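Protein angel homolog 2 (Homo sapiens, PDB 6RW0) removes 2',3'-cyclic phosphates as a phosphatase of the CCR4/nocturin deadenylase family and probably binds the 3'-untranslated regions of mRNA. Local coordinates at residues I279-V293 / S327-V339. Numbering follows the deposited sequence. Where two conformers were deposited one is given.
Sequences IPIWPPNLGISQNCV and SSNLQHHFSLSSV
Q331 meets the S289-C292 turn through both its backbone and its side chain. Its N donates to Q290 O at 2.9 Å, with an N-H...O angle of 162°. In the conformer given, its chain bends at chi2 (84°) and NE2 donates to N291 OD1 at 2.7 Å; the donor lies nearly on the extension of the acceptor's C=O bond, while the two amide planes stand 75° apart. N291 also lays its CB 3.5 Å from NE2 of the H333 imidazole, and a water donates to N291 O and accepts from H333 N. With an alanine at N291, the Q331 amide is likely to lose this acceptor and be freer to turn. C292 N bonds to S289 O and closes the type I turn, whose central residues are Q290 and N291, and S289 OG accepts from N291 N as an ST turn. Further along, L330 CD2 touches W282 CH2 at 3.6 Å and also packs against the Q290 amide, while its CD1 faces I281 CD1. W282 is fixed in rotation by NE1 donating to I288 O in the ring plane; L286 CD2 and Q290 OE1 lie over opposite faces of the indole. L330 also touches F248 of helix 244-251. The arrangement is thus a type I beta turn docked on one strand of a small two-stranded antiparallel sheet (253-255 with 329-331) in the DNase I-like (endonuclease/exonuclease/phosphatase) fold.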
ATOM      1  N   ILE A 279      24.445  -7.734   6.323  1.00 25.89           N
ATOM      2  CA  ILE A 279      24.969  -6.420   5.955  1.00 24.84           C
ATOM      3  C   ILE A 279      25.809  -6.608   4.693  1.00 25.36           C
ATOM      4  O   ILE A 279      26.886  -7.212   4.763  1.00 27.14           O
ATOM      5  CB  ILE A 279      25.814  -5.808   7.080  1.00 30.98           C
ATOM      6  CG1 ILE A 279      25.007  -5.728   8.372  1.00 33.65           C
ATOM      7  CG2 ILE A 279      26.308  -4.418   6.682  1.00 29.78           C
ATOM      8  CD1 ILE A 279      25.866  -5.609   9.626  1.00 36.45           C
ATOM      9  N   PRO A 280      25.354  -6.151   3.515  1.00 26.54           N
ATOM     10  CA  PRO A 280      24.063  -5.531   3.227  1.00 23.26           C
ATOM     11  C   PRO A 280      22.946  -6.578   3.202  1.00 20.88           C
ATOM     12  O   PRO A 280      23.180  -7.797   3.171  1.00 21.31           O
ATOM     13  CB  PRO A 280      24.272  -4.947   1.828  1.00 29.59           C
ATOM     14  CG  PRO A 280      25.138  -5.974   1.174  1.00 29.83           C
ATOM     15  CD  PRO A 280      26.114  -6.399   2.272  1.00 30.91           C
ATOM     16  N   ILE A 281      21.716  -6.072   3.173  1.00 19.43           N
ATOM     17  CA  ILE A 281      20.549  -6.942   3.253  1.00 17.22           C
ATOM     18  C   ILE A 281      20.433  -7.798   2.002  1.00 17.84           C
ATOM     19  O   ILE A 281      20.070  -8.978   2.073  1.00 19.65           O
ATOM     20  CB  ILE A 281      19.282  -6.104   3.485  1.00 17.63           C
ATOM     21  CG1 ILE A 281      19.346  -5.401   4.846  1.00 20.83           C
ATOM     22  CG2 ILE A 281      18.029  -6.975   3.372  1.00 17.70           C
ATOM     23  CD1 ILE A 281      18.198  -4.412   5.085  1.00 23.45           C
ATOM     24  N   TRP A 282      20.702  -7.201   0.852  1.00 17.48           N
ATOM     25  CA  TRP A 282      20.527  -7.827  -0.476  1.00 17.88           C
ATOM     26  C   TRP A 282      21.847  -7.791  -1.236  1.00 17.20           C
ATOM     27  O   TRP A 282      22.675  -6.966  -0.919  1.00 18.40           O
ATOM     28  CB  TRP A 282      19.393  -7.109  -1.228  1.00 17.39           C
ATOM     29  CG  TRP A 282      19.645  -5.661  -1.502  1.00 16.66           C
ATOM     30  CD1 TRP A 282      20.466  -5.125  -2.446  1.00 17.72           C
ATOM     31  CD2 TRP A 282      19.055  -4.554  -0.814  1.00 16.21           C
ATOM     32  NE1 TRP A 282      20.430  -3.765  -2.384  1.00 18.63           N
ATOM     33  CE2 TRP A 282      19.581  -3.383  -1.391  1.00 17.38           C
ATOM     34  CE3 TRP A 282      18.140  -4.442   0.230  1.00 15.63           C
ATOM     35  CZ2 TRP A 282      19.211  -2.121  -0.960  1.00 18.92           C
ATOM     36  CZ3 TRP A 282      17.778  -3.191   0.658  1.00 17.65           C
ATOM     37  CH2 TRP A 282      18.314  -2.050   0.073  1.00 19.51           C
ATOM     38  N   PRO A 283      22.073  -8.691  -2.199  1.00 17.99           N
ATOM     39  CA  PRO A 283      23.347  -8.731  -2.881  1.00 18.87           C
ATOM     40  C   PRO A 283      23.595  -7.624  -3.917  1.00 20.65           C
ATOM     41  O   PRO A 283      22.694  -7.032  -4.370  1.00 19.73           O
ATOM     42  CB  PRO A 283      23.346 -10.115  -3.536  1.00 21.41           C
ATOM     43  CG  PRO A 283      21.908 -10.385  -3.807  1.00 22.39           C
ATOM     44  CD  PRO A 283      21.207  -9.801  -2.605  1.00 20.29           C
ATOM     45  N   PRO A 284      24.857  -7.406  -4.332  1.00 21.20           N
ATOM     46  CA  PRO A 284      25.181  -6.388  -5.320  1.00 22.27           C
ATOM     47  C   PRO A 284      24.539  -6.572  -6.700  1.00 20.13           C
ATOM     48  O   PRO A 284      24.331  -5.605  -7.344  1.00 20.55           O
ATOM     49  CB  PRO A 284      26.702  -6.445  -5.509  1.00 25.24           C
ATOM     50  CG  PRO A 284      27.217  -7.463  -4.546  1.00 29.07           C
ATOM     51  CD  PRO A 284      26.054  -8.050  -3.789  1.00 24.79           C
ATOM     52  N   ASN A 285      24.150  -7.789  -7.091  1.00 20.35           N
ATOM     53  CA  ASN A 285      23.529  -8.027  -8.416  1.00 20.58           C
ATOM     54  C   ASN A 285      22.088  -7.488  -8.486  1.00 18.92           C
ATOM     55  O   ASN A 285      21.554  -7.529  -9.547  1.00 20.22           O
ATOM     56  CB  ASN A 285      23.724  -9.453  -8.939  1.00 24.44           C
ATOM     57  CG  ASN A 285      23.032 -10.529  -8.149  1.00 29.27           C
ATOM     58  OD1 ASN A 285      22.958 -10.439  -6.944  1.00 31.21           O
ATOM     59  ND2 ASN A 285      22.588 -11.561  -8.834  1.00 30.86           N
ATOM     60  N   LEU A 286      21.461  -7.074  -7.385  1.00 16.95           N
ATOM     61  CA  LEU A 286      20.169  -6.363  -7.428  1.00 17.04           C
ATOM     62  C   LEU A 286      20.355  -5.009  -8.130  1.00 16.94           C
ATOM     63  O   LEU A 286      19.445  -4.573  -8.777  1.00 19.58           O
ATOM     64  CB  LEU A 286      19.607  -6.183  -6.019  1.00 15.82           C
ATOM     65  CG  LEU A 286      18.203  -5.591  -5.995  1.00 16.49           C
ATOM     66  CD1 LEU A 286      17.273  -6.391  -6.878  1.00 18.86           C
ATOM     67  CD2 LEU A 286      17.649  -5.511  -4.590  1.00 17.97           C
ATOM     68  N   GLY A 287      21.491  -4.348  -7.949  1.00 16.22           N
ATOM     69  CA  GLY A 287      21.736  -3.040  -8.579  1.00 17.65           C
ATOM     70  C   GLY A 287      21.024  -1.895  -7.886  1.00 17.52           C
ATOM     71  O   GLY A 287      20.602  -1.003  -8.554  1.00 17.30           O
ATOM     72  N   ILE A 288      20.830  -2.029  -6.587  1.00 16.75           N
ATOM     73  CA  ILE A 288      20.201  -0.968  -5.771  1.00 15.83           C
ATOM     74  C   ILE A 288      21.158  -0.646  -4.619  1.00 16.17           C
ATOM     75  O   ILE A 288      21.571  -1.544  -3.925  1.00 17.37           O
ATOM     76  CB  ILE A 288      18.788  -1.369  -5.314  1.00 15.33           C
ATOM     77  CG1 ILE A 288      17.864  -1.501  -6.525  1.00 16.10           C
ATOM     78  CG2 ILE A 288      18.251  -0.371  -4.305  1.00 16.46           C
ATOM     79  CD1 ILE A 288      16.482  -2.014  -6.191  1.00 15.76           C
ATOM     80  N   SER A 289      21.466   0.627  -4.405  1.00 15.94           N
ATOM     81  CA  SER A 289      22.404   1.067  -3.353  1.00 16.01           C
ATOM     82  C   SER A 289      21.724   1.025  -1.990  1.00 17.08           C
ATOM     83  O   SER A 289      20.523   0.940  -1.919  1.00 17.25           O
ATOM     84  CB  SER A 289      22.894   2.456  -3.643  1.00 16.91           C
ATOM     85  OG  SER A 289      21.912   3.406  -3.307  1.00 19.61           O
ATOM     86  N   GLN A 290      22.483   1.295  -0.934  1.00 19.58           N
ATOM     87  CA  GLN A 290      21.955   1.409   0.449  1.00 21.20           C
ATOM     88  C   GLN A 290      21.097   2.676   0.618  1.00 19.30           C
ATOM     89  O   GLN A 290      20.555   2.817   1.668  1.00 20.54           O
ATOM     90  CB  GLN A 290      23.075   1.388   1.484  1.00 24.21           C
ATOM     91  CG  GLN A 290      23.853   0.094   1.490  1.00 34.75           C
ATOM     92  CD  GLN A 290      22.983  -1.057   1.904  1.00 40.34           C
ATOM     93  OE1 GLN A 290      22.378  -1.685   1.064  1.00 45.57           O
ATOM     94  NE2 GLN A 290      22.907  -1.333   3.197  1.00 42.40           N
ATOM     95  N   ASN A 291      21.112   3.629  -0.313  1.00 17.52           N
ATOM     96  CA  ASN A 291      20.200   4.786  -0.334  1.00 17.11           C
ATOM     97  C   ASN A 291      18.940   4.453  -1.156  1.00 16.27           C
ATOM     98  O   ASN A 291      18.225   5.378  -1.447  1.00 16.91           O
ATOM     99  CB  ASN A 291      20.913   6.030  -0.849  1.00 18.45           C
ATOM    100  CG  ASN A 291      22.047   6.461   0.049  1.00 22.27           C
ATOM    101  OD1 ASN A 291      22.083   6.131   1.211  1.00 25.51           O
ATOM    102  ND2 ASN A 291      22.974   7.206  -0.504  1.00 25.90           N
ATOM    103  N   CYS A 292      18.743   3.195  -1.571  1.00 15.36           N
ATOM    104  CA  CYS A 292      17.534   2.758  -2.276  1.00 16.41           C
ATOM    105  C   CYS A 292      17.369   3.457  -3.624  1.00 15.98           C
ATOM    106  O   CYS A 292      16.257   3.814  -4.029  1.00 17.65           O
ATOM    107  CB  CYS A 292      16.276   2.888  -1.412  1.00 17.78           C
ATOM    108  SG  CYS A 292      16.322   1.823   0.041  1.00 17.99           S
ATOM    109  N   VAL A 293      18.481   3.660  -4.324  1.00 16.14           N
ATOM    110  CA  VAL A 293      18.443   4.148  -5.699  1.00 16.98           C
ATOM    111  C   VAL A 293      19.112   3.132  -6.612  1.00 17.63           C
ATOM    112  O   VAL A 293      20.008   2.391  -6.206  1.00 17.10           O
ATOM    113  CB  VAL A 293      19.084   5.539  -5.875  1.00 19.25           C
ATOM    114  CG1 VAL A 293      18.379   6.540  -4.987  1.00 20.78           C
ATOM    115  CG2 VAL A 293      20.563   5.503  -5.586  1.00 21.59           C
ATOM    116  N   SER A 327      28.281  -0.207   6.063  1.00 45.53           N
ATOM    117  CA  SER A 327      27.673  -0.130   7.386  1.00 43.67           C
ATOM    118  C   SER A 327      26.240  -0.661   7.346  1.00 36.83           C
ATOM    119  O   SER A 327      25.674  -0.874   6.275  1.00 35.80           O
ATOM    120  CB  SER A 327      27.678   1.308   7.906  1.00 44.68           C
ATOM    121  OG  SER A 327      26.646   2.071   7.308  1.00 46.32           O
ATOM    122  N   SER A 328      25.659  -0.873   8.521  1.00 35.24           N
ATOM    123  CA  SER A 328      24.331  -1.480   8.622  1.00 31.79           C
ATOM    124  C   SER A 328      23.239  -0.422   8.688  1.00 28.56           C
ATOM    125  O   SER A 328      22.413  -0.399   9.604  1.00 26.32           O
ATOM    126  CB  SER A 328      24.273  -2.402   9.832  1.00 37.43           C
ATOM    127  OG  SER A 328      24.564  -1.683  11.016  1.00 39.78           O
ATOM    128  N   ASN A 329      23.245   0.472   7.705  1.00 26.95           N
ATOM    129  CA  ASN A 329      22.266   1.543   7.627  1.00 27.14           C
ATOM    130  C   ASN A 329      21.663   1.587   6.237  1.00 24.02           C
ATOM    131  O   ASN A 329      22.378   1.477   5.237  1.00 27.52           O
ATOM    132  CB  ASN A 329      22.902   2.887   7.951  1.00 29.72           C
ATOM    133  CG  ASN A 329      23.388   2.953   9.367  1.00 34.82           C
ATOM    134  OD1 ASN A 329      22.609   3.190  10.286  1.00 31.76           O
ATOM    135  ND2 ASN A 329      24.677   2.711   9.561  1.00 40.52           N
ATOM    136  N   LEU A 330      20.346   1.709   6.194  1.00 19.40           N
ATOM    137  CA  LEU A 330      19.617   1.973   4.972  1.00 19.47           C
ATOM    138  C   LEU A 330      19.153   3.419   5.010  1.00 18.62           C
ATOM    139  O   LEU A 330      18.847   3.959   6.076  1.00 20.92           O
ATOM    140  CB  LEU A 330      18.367   1.113   4.882  1.00 24.31           C
ATOM    141  CG  LEU A 330      18.436  -0.332   4.411  1.00 30.86           C
ATOM    142  CD1 LEU A 330      16.975  -0.748   4.158  1.00 29.08           C
ATOM    143  CD2 LEU A 330      19.300  -0.465   3.194  1.00 32.49           C
ATOM    144  N   GLN A 331      19.096   4.046   3.840  0.53 18.39           N
ATOM    145  CA  GLN A 331      18.578   5.398   3.719  0.53 17.69           C
ATOM    146  C   GLN A 331      17.703   5.473   2.475  0.53 16.19           C
ATOM    147  O   GLN A 331      17.806   4.637   1.576  0.53 17.16           O
ATOM    148  CB  GLN A 331      19.718   6.423   3.607  0.53 19.61           C
ATOM    149  CG  GLN A 331      20.631   6.513   4.839  0.53 21.59           C
ATOM    150  CD  GLN A 331      21.769   5.478   4.880  0.53 25.74           C
ATOM    151  OE1 GLN A 331      22.248   5.127   5.960  0.53 28.53           O
ATOM    152  NE2 GLN A 331      22.222   5.020   3.716  0.53 25.22           N
ATOM    153  N   HIS A 332      16.819   6.472   2.438  1.00 15.70           N
ATOM    154  CA  HIS A 332      16.189   6.905   1.197  1.00 16.68           C
ATOM    155  C   HIS A 332      16.196   8.427   1.203  1.00 17.15           C
ATOM    156  O   HIS A 332      16.440   9.060   2.238  1.00 19.07           O
ATOM    157  CB  HIS A 332      14.798   6.301   0.953  1.00 17.25           C
ATOM    158  CG  HIS A 332      13.741   6.805   1.874  1.00 17.72           C
ATOM    159  ND1 HIS A 332      13.322   8.119   1.887  1.00 17.09           N
ATOM    160  CD2 HIS A 332      12.995   6.162   2.801  1.00 17.78           C
ATOM    161  CE1 HIS A 332      12.372   8.265   2.796  1.00 15.83           C
ATOM    162  NE2 HIS A 332      12.161   7.094   3.368  1.00 17.00           N
ATOM    163  N   HIS A 333      15.939   9.024   0.035  1.00 16.52           N
ATOM    164  CA  HIS A 333      16.082  10.463  -0.137  1.00 17.91           C
ATOM    165  C   HIS A 333      14.757  11.213  -0.166  1.00 19.47           C
ATOM    166  O   HIS A 333      14.736  12.392  -0.545  1.00 22.49           O
ATOM    167  CB  HIS A 333      16.847  10.766  -1.426  1.00 19.71           C
ATOM    168  CG  HIS A 333      18.247  10.247  -1.433  1.00 22.01           C
ATOM    169  ND1 HIS A 333      19.126  10.480  -0.401  1.00 24.50           N
ATOM    170  CD2 HIS A 333      18.923   9.518  -2.352  1.00 23.86           C
ATOM    171  CE1 HIS A 333      20.291   9.923  -0.686  1.00 25.34           C
ATOM    172  NE2 HIS A 333      20.192   9.331  -1.860  1.00 24.22           N
ATOM    173  N   PHE A 334      13.665  10.577   0.235  1.00 17.96           N
ATOM    174  CA  PHE A 334      12.363  11.226   0.211  1.00 17.50           C
ATOM    175  C   PHE A 334      12.045  11.828   1.578  1.00 18.73           C
ATOM    176  O   PHE A 334      12.691  11.536   2.584  1.00 21.06           O
ATOM    177  CB  PHE A 334      11.264  10.246  -0.197  1.00 18.20           C
ATOM    178  CG  PHE A 334      11.552   9.497  -1.466  1.00 17.75           C
ATOM    179  CD1 PHE A 334      11.771  10.166  -2.660  1.00 20.78           C
ATOM    180  CD2 PHE A 334      11.600   8.118  -1.465  1.00 20.07           C
ATOM    181  CE1 PHE A 334      12.041   9.464  -3.834  1.00 21.15           C
ATOM    182  CE2 PHE A 334      11.862   7.411  -2.635  1.00 21.11           C
ATOM    183  CZ  PHE A 334      12.090   8.088  -3.818  1.00 19.58           C
ATOM    184  N   SER A 335      11.025  12.683   1.602  1.00 19.52           N
ATOM    185  CA  SER A 335      10.479  13.259   2.829  1.00 19.24           C
ATOM    186  C   SER A 335       8.999  12.891   2.839  1.00 19.03           C
ATOM    187  O   SER A 335       8.167  13.593   2.250  1.00 20.87           O
ATOM    188  CB  SER A 335      10.696  14.755   2.861  1.00 24.01           C
ATOM    189  OG  SER A 335      10.149  15.314   4.039  1.00 30.56           O
ATOM    190  N   LEU A 336       8.676  11.776   3.491  1.00 18.29           N
ATOM    191  CA  LEU A 336       7.341  11.203   3.445  1.00 16.93           C
ATOM    192  C   LEU A 336       6.652  11.272   4.798  1.00 18.92           C
ATOM    193  O   LEU A 336       7.252  10.964   5.833  1.00 23.47           O
ATOM    194  CB  LEU A 336       7.404   9.735   3.041  1.00 18.50           C
ATOM    195  CG  LEU A 336       8.041   9.495   1.681  1.00 18.63           C
ATOM    196  CD1 LEU A 336       8.253   8.005   1.427  1.00 19.83           C
ATOM    197  CD2 LEU A 336       7.177  10.099   0.586  1.00 21.25           C
ATOM    198  N   SER A 337       5.383  11.657   4.769  1.00 17.41           N
ATOM    199  CA  SER A 337       4.503  11.621   5.920  1.00 17.90           C
ATOM    200  C   SER A 337       3.430  10.575   5.677  1.00 16.70           C
ATOM    201  O   SER A 337       3.173  10.174   4.542  1.00 17.35           O
ATOM    202  CB  SER A 337       3.829  12.981   6.118  1.00 20.07           C
ATOM    203  OG  SER A 337       4.767  13.956   6.537  1.00 23.34           O
ATOM    204  N   SER A 338       2.801  10.138   6.759  1.00 17.53           N
ATOM    205  CA  SER A 338       1.683   9.212   6.696  1.00 16.18           C
ATOM    206  C   SER A 338       0.390   9.999   6.846  1.00 15.80           C
ATOM    207  O   SER A 338       0.282  10.872   7.712  1.00 17.83           O
ATOM    208  CB  SER A 338       1.780   8.176   7.816  1.00 17.52           C
ATOM    209  OG  SER A 338       0.597   7.395   7.905  1.00 16.88           O
ATOM    210  N   VAL A 339      -0.603   9.676   6.020  1.00 16.54           N
ATOM    211  CA  VAL A 339      -1.903  10.332   6.142  1.00 17.40           C
ATOM    212  C   VAL A 339      -2.480  10.127   7.538  1.00 16.70           C
ATOM    213  O   VAL A 339      -2.982  11.067   8.165  1.00 18.11           O
ATOM    214  CB  VAL A 339      -2.874   9.844   5.052  1.00 16.52           C
ATOM    215  CG1 VAL A 339      -4.325  10.231   5.398  1.00 17.17           C
ATOM    216  CG2 VAL A 339      -2.463  10.420   3.711  1.00 17.69           C
TER
HETATM  217  O   HOH W   1      16.141   7.282  -2.299  1.00 20.79           O